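Local atomic coordinates of sugar ABC transporter substrate-binding protein, BlMnBP1 (Bifidobacterium animalis subsp. lactis ATCC 27673, PDB entry 6I5R), a protein that binds manno-oligosaccharides such as mannobiose and probably delivers them to an ABC transporter that supports growth on beta-mannan. Residues A[237-246]-A[303-311]. Numbering follows the deposited sequence.
Sequences DTHPYAVYKT and MPFPITVDG. With ZN (zinc ion), chain D.
I307 reaches down to helix 239-252 with the tip of its longer branch: CD1 lies 3.6 Å from V243 CG2, with the two side chains crossing at about a right angle, and also rests on the methyl of A242. Its CG1 stands beside the backbone N (chi1 -74°) while the short branch, CG2, goes the other way and sits 3.7 Å from the carbonyl O of D237, so one isoleucine touches both the helix and the loop leading into it. V243 divides its methyls between two partners, CG2 for I307 and CG1 for F305, whose CZ it approaches obliquely at 4.2 Å. That same ring corner is met from the opposite direction by T246, its OG1 3.8 Å from F305 CZ. T246 OG1 is already committed, donating to A242 O at 2.8 Å and in the carbonyl plane, so toward the ring it serves as packing. A glycine in place of T246 would probably leave the CZ corner of F305 with a gap beside it and strip A242 O of one of its two donors. P306 CD lies over one F305 face, offset toward the rim, on the T246 side of the plane and opposite V243; Y206 also meets the ring. At the other end T238 turns its methyl CG2 to T308 O, while its OG1 receives H239 ND1 along a nearly straight line (171°), in the imidazole plane, and bonds A235 as well. This helps hold the imidazole in place as H239 NE2 binds the zinc ion at 2.0 Å. Water 1 links D237 O to T308 N, so the contact, apolar in its middle, is water-bridged at this end; it joins helix 239-252 to the loop after strand 300-304 in the solute-binding-protein fold.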
ATOM      1  N   ASP A 237      14.827  17.595   7.459  1.00 16.39           N
ATOM      2  CA  ASP A 237      14.642  16.197   7.798  1.00 17.94           C
ATOM      3  C   ASP A 237      13.177  15.786   7.881  1.00 17.84           C
ATOM      4  O   ASP A 237      12.863  14.727   8.446  1.00 16.39           O
ATOM      5  CB  ASP A 237      15.342  15.905   9.116  1.00 19.69           C
ATOM      6  CG  ASP A 237      14.788  16.726  10.274  1.00 24.55           C
ATOM      7  OD1 ASP A 237      13.887  17.612  10.093  1.00 29.57           O
ATOM      8  OD2 ASP A 237      15.285  16.468  11.407  1.00 33.81           O
ATOM      9  N   THR A 238      12.325  16.522   7.408  1.00 16.39           N
ATOM     10  CA  THR A 238      10.926  16.129   7.296  1.00 16.60           C
ATOM     11  C   THR A 238      10.435  16.404   5.875  1.00 16.39           C
ATOM     12  O   THR A 238      11.175  16.867   5.006  1.00 16.39           O
ATOM     13  CB  THR A 238      10.020  16.885   8.284  1.00 16.39           C
ATOM     14  OG1 THR A 238       9.959  18.273   7.906  1.00 20.57           O
ATOM     15  CG2 THR A 238      10.586  16.722   9.680  1.00 16.39           C
ATOM     16  N   HIS A 239       9.137  16.136   5.677  1.00 16.39           N
ATOM     17  CA  HIS A 239       8.426  16.377   4.429  1.00 16.39           C
ATOM     18  C   HIS A 239       8.919  15.420   3.327  1.00 16.86           C
ATOM     19  O   HIS A 239       9.851  14.649   3.543  1.00 16.39           O
ATOM     20  CB  HIS A 239       8.608  17.825   4.022  1.00 17.62           C
ATOM     21  CG  HIS A 239       7.674  18.743   4.729  1.00 17.06           C
ATOM     22  ND1 HIS A 239       7.783  19.010   6.076  1.00 25.20           N
ATOM     23  CD2 HIS A 239       6.562  19.387   4.305  1.00 18.97           C
ATOM     24  CE1 HIS A 239       6.789  19.803   6.446  1.00 20.64           C
ATOM     25  NE2 HIS A 239       6.052  20.065   5.385  1.00 22.93           N
ATOM     26  N   PRO A 240       8.258  15.444   2.145  1.00 16.39           N
ATOM     27  CA  PRO A 240       8.617  14.436   1.134  1.00 16.39           C
ATOM     28  C   PRO A 240      10.096  14.415   0.760  1.00 16.39           C
ATOM     29  O   PRO A 240      10.647  13.338   0.537  1.00 16.39           O
ATOM     30  CB  PRO A 240       7.712  14.800  -0.049  1.00 16.39           C
ATOM     31  CG  PRO A 240       6.480  15.353   0.631  1.00 16.39           C
ATOM     32  CD  PRO A 240       7.004  16.141   1.821  1.00 16.39           C
ATOM     33  N   TYR A 241      10.744  15.579   0.662  1.00 16.39           N
ATOM     34  CA  TYR A 241      12.169  15.620   0.334  1.00 16.39           C
ATOM     35  C   TYR A 241      12.975  14.662   1.204  1.00 16.39           C
ATOM     36  O   TYR A 241      13.878  13.968   0.715  1.00 16.39           O
ATOM     37  CB  TYR A 241      12.672  17.068   0.478  1.00 16.39           C
ATOM     38  CG  TYR A 241      14.150  17.275   0.254  1.00 19.42           C
ATOM     39  CD1 TYR A 241      15.052  17.074   1.295  1.00 16.39           C
ATOM     40  CD2 TYR A 241      14.655  17.683  -0.982  1.00 16.39           C
ATOM     41  CE1 TYR A 241      16.406  17.254   1.104  1.00 16.39           C
ATOM     42  CE2 TYR A 241      16.019  17.853  -1.182  1.00 16.53           C
ATOM     43  CZ  TYR A 241      16.886  17.653  -0.118  1.00 21.49           C
ATOM     44  OH  TYR A 241      18.245  17.830  -0.248  1.00 16.39           O
ATOM     45  N   ALA A 242      12.686  14.627   2.501  1.00 16.39           N
ATOM     46  CA  ALA A 242      13.512  13.810   3.375  1.00 17.14           C
ATOM     47  C   ALA A 242      13.332  12.335   3.080  1.00 16.98           C
ATOM     48  O   ALA A 242      14.225  11.533   3.376  1.00 16.39           O
ATOM     49  CB  ALA A 242      13.189  14.094   4.838  1.00 16.39           C
ATOM     50  N   VAL A 243      12.167  11.949   2.558  1.00 16.39           N
ATOM     51  CA  VAL A 243      11.920  10.549   2.251  1.00 17.59           C
ATOM     52  C   VAL A 243      12.735  10.126   1.046  1.00 16.39           C
ATOM     53  O   VAL A 243      13.465   9.133   1.079  1.00 16.39           O
ATOM     54  CB  VAL A 243      10.421  10.321   2.007  1.00 16.39           C
ATOM     55  CG1 VAL A 243      10.143   8.894   1.534  1.00 16.86           C
ATOM     56  CG2 VAL A 243       9.632  10.643   3.250  1.00 16.39           C
ATOM     57  N   TYR A 244      12.608  10.873  -0.043  1.00 16.39           N
ATOM     58  CA  TYR A 244      13.313  10.513  -1.263  1.00 16.39           C
ATOM     59  C   TYR A 244      14.811  10.639  -1.100  1.00 16.39           C
ATOM     60  O   TYR A 244      15.548   9.862  -1.703  1.00 16.39           O
ATOM     61  CB  TYR A 244      12.841  11.386  -2.420  1.00 16.39           C
ATOM     62  CG  TYR A 244      11.358  11.213  -2.720  1.00 16.39           C
ATOM     63  CD1 TYR A 244      10.849   9.974  -3.081  1.00 16.39           C
ATOM     64  CD2 TYR A 244      10.483  12.266  -2.611  1.00 16.39           C
ATOM     65  CE1 TYR A 244       9.503   9.812  -3.338  1.00 16.39           C
ATOM     66  CE2 TYR A 244       9.141  12.108  -2.852  1.00 16.39           C
ATOM     67  CZ  TYR A 244       8.664  10.886  -3.236  1.00 16.85           C
ATOM     68  OH  TYR A 244       7.306  10.759  -3.502  1.00 16.39           O
ATOM     69  N   LYS A 245      15.271  11.607  -0.301  1.00 16.39           N
ATOM     70  CA  LYS A 245      16.697  11.712  -0.018  1.00 16.39           C
ATOM     71  C   LYS A 245      17.183  10.531   0.818  1.00 16.39           C
ATOM     72  O   LYS A 245      18.357  10.172   0.753  1.00 16.39           O
ATOM     73  CB  LYS A 245      16.991  13.029   0.700  1.00 16.43           C
ATOM     74  CG  LYS A 245      18.454  13.232   1.089  1.00 16.45           C
ATOM     75  CD  LYS A 245      18.617  14.637   1.668  1.00 17.53           C
ATOM     76  CE  LYS A 245      20.086  15.129   1.603  1.00 25.11           C
ATOM     77  NZ  LYS A 245      20.957  14.299   2.482  1.00 18.58           N
ATOM     78  N   THR A 246      16.318   9.942   1.632  1.00 16.39           N
ATOM     79  CA  THR A 246      16.708   8.722   2.332  1.00 16.39           C
ATOM     80  C   THR A 246      17.112   7.641   1.343  1.00 16.39           C
ATOM     81  O   THR A 246      18.163   7.004   1.485  1.00 16.39           O
ATOM     82  CB  THR A 246      15.564   8.237   3.214  1.00 16.39           C
ATOM     83  OG1 THR A 246      15.341   9.178   4.276  1.00 16.39           O
ATOM     84  CG2 THR A 246      15.899   6.869   3.795  1.00 16.39           C
ATOM     85  N   MET A 303       9.573  -1.272  12.163  1.00 16.39           N
ATOM     86  CA  MET A 303       9.789   0.011  12.799  1.00 18.63           C
ATOM     87  C   MET A 303       9.150   1.123  11.997  1.00 22.60           C
ATOM     88  O   MET A 303       8.927   0.992  10.787  1.00 16.39           O
ATOM     89  CB  MET A 303      11.282   0.313  12.944  1.00 18.10           C
ATOM     90  CG  MET A 303      12.035   0.278  11.638  1.00 16.47           C
ATOM     91  SD  MET A 303      13.723   0.807  11.944  1.00 39.46           S
ATOM     92  CE  MET A 303      13.600   2.454  11.365  1.00 23.59           C
ATOM     93  N   PRO A 304       8.872   2.244  12.640  1.00 21.33           N
ATOM     94  CA  PRO A 304       8.423   3.419  11.892  1.00 17.38           C
ATOM     95  C   PRO A 304       9.508   3.885  10.937  1.00 19.44           C
ATOM     96  O   PRO A 304      10.699   3.672  11.167  1.00 16.39           O
ATOM     97  CB  PRO A 304       8.137   4.452  12.990  1.00 22.50           C
ATOM     98  CG  PRO A 304       8.033   3.637  14.274  1.00 19.81           C
ATOM     99  CD  PRO A 304       8.972   2.514  14.092  1.00 23.15           C
ATOM    100  N   PHE A 305       9.086   4.513   9.849  1.00 16.39           N
ATOM    101  CA  PHE A 305      10.038   5.181   8.979  1.00 16.39           C
ATOM    102  C   PHE A 305      10.779   6.239   9.792  1.00 16.39           C
ATOM    103  O   PHE A 305      10.171   6.922  10.620  1.00 16.39           O
ATOM    104  CB  PHE A 305       9.341   5.840   7.771  1.00 16.39           C
ATOM    105  CG  PHE A 305      10.315   6.307   6.686  1.00 16.58           C
ATOM    106  CD1 PHE A 305      10.833   7.595   6.706  1.00 18.02           C
ATOM    107  CD2 PHE A 305      10.736   5.451   5.684  1.00 17.91           C
ATOM    108  CE1 PHE A 305      11.740   8.014   5.760  1.00 18.99           C
ATOM    109  CE2 PHE A 305      11.647   5.871   4.733  1.00 19.36           C
ATOM    110  CZ  PHE A 305      12.147   7.165   4.769  1.00 16.39           C
ATOM    111  N   PRO A 306      12.066   6.412   9.579  1.00 16.39           N
ATOM    112  CA  PRO A 306      12.861   7.298  10.457  1.00 18.18           C
ATOM    113  C   PRO A 306      12.747   8.784  10.139  1.00 16.39           C
ATOM    114  O   PRO A 306      13.691   9.445   9.739  1.00 16.39           O
ATOM    115  CB  PRO A 306      14.285   6.766  10.249  1.00 19.07           C
ATOM    116  CG  PRO A 306      14.260   6.223   8.840  1.00 19.18           C
ATOM    117  CD  PRO A 306      12.904   5.672   8.618  1.00 16.39           C
ATOM    118  N   ILE A 307      11.546   9.311  10.330  1.00 16.39           N
ATOM    119  CA  ILE A 307      11.313  10.745  10.351  1.00 16.39           C
ATOM    120  C   ILE A 307      10.590  11.077  11.644  1.00 17.69           C
ATOM    121  O   ILE A 307       9.696  10.342  12.072  1.00 16.39           O
ATOM    122  CB  ILE A 307      10.495  11.223   9.128  1.00 18.16           C
ATOM    123  CG1 ILE A 307      11.387  11.214   7.872  1.00 16.39           C
ATOM    124  CG2 ILE A 307       9.973  12.632   9.321  1.00 16.39           C
ATOM    125  CD1 ILE A 307      10.689  11.572   6.569  1.00 16.96           C
ATOM    126  N   THR A 308      11.027  12.152  12.283  1.00 16.39           N
ATOM    127  CA  THR A 308      10.388  12.702  13.468  1.00 16.86           C
ATOM    128  C   THR A 308       9.908  14.107  13.137  1.00 16.39           C
ATOM    129  O   THR A 308      10.652  14.913  12.563  1.00 16.39           O
ATOM    130  CB  THR A 308      11.345  12.711  14.655  1.00 22.90           C
ATOM    131  OG1 THR A 308      11.813  11.381  14.913  1.00 16.39           O
ATOM    132  CG2 THR A 308      10.652  13.258  15.901  1.00 20.08           C
ATOM    133  N   VAL A 309       8.657  14.380  13.467  1.00 16.79           N
ATOM    134  CA  VAL A 309       8.021  15.666  13.202  1.00 16.39           C
ATOM    135  C   VAL A 309       7.762  16.335  14.546  1.00 16.39           C
ATOM    136  O   VAL A 309       6.896  15.881  15.306  1.00 17.30           O
ATOM    137  CB  VAL A 309       6.718  15.498  12.404  1.00 17.73           C
ATOM    138  CG1 VAL A 309       6.002  16.816  12.223  1.00 21.97           C
ATOM    139  CG2 VAL A 309       7.039  14.898  11.042  1.00 16.39           C
ATOM    140  N   ASP A 310       8.484  17.425  14.825  1.00 16.53           N
ATOM    141  CA  ASP A 310       8.297  18.189  16.060  1.00 17.49           C
ATOM    142  C   ASP A 310       8.263  17.248  17.257  1.00 20.98           C
ATOM    143  O   ASP A 310       7.378  17.320  18.120  1.00 20.58           O
ATOM    144  CB  ASP A 310       7.013  19.018  15.988  1.00 18.25           C
ATOM    145  CG  ASP A 310       6.850  19.980  17.150  1.00 24.86           C
ATOM    146  OD1 ASP A 310       7.854  20.314  17.821  1.00 23.36           O
ATOM    147  OD2 ASP A 310       5.699  20.390  17.388  1.00 26.61           O
ATOM    148  N   GLY A 311       9.202  16.309  17.272  1.00 19.09           N
ATOM    149  CA  GLY A 311       9.335  15.390  18.382  1.00 16.39           C
ATOM    150  C   GLY A 311       8.428  14.178  18.388  1.00 24.44           C
ATOM    151  O   GLY A 311       8.483  13.407  19.353  1.00 22.83           O
TER
HETATM  152 ZN    ZN D 504       4.885  21.588   5.893  1.00 37.02          ZN
HETATM  153  O   HOH W   1      13.350  13.518  11.031  1.00 16.39           O
HETATM  154  O   HOH W   2      12.508  16.640  12.809  1.00 26.59           O
HETATM  155  O   HOH W   3       4.931  20.680   7.701  1.00 16.39           O
HETATM  156  O   HOH W   4       4.910  22.551   7.346  1.00 33.73           O
HETATM  157  O   HOH W   5       3.740  21.375   4.578  1.00 29.32           O
HETATM  158  O   HOH W   6       3.584  23.315   6.559  1.00 29.94           O
HETATM  159  O   HOH W   7       6.447  23.088   5.334  1.00 28.49           O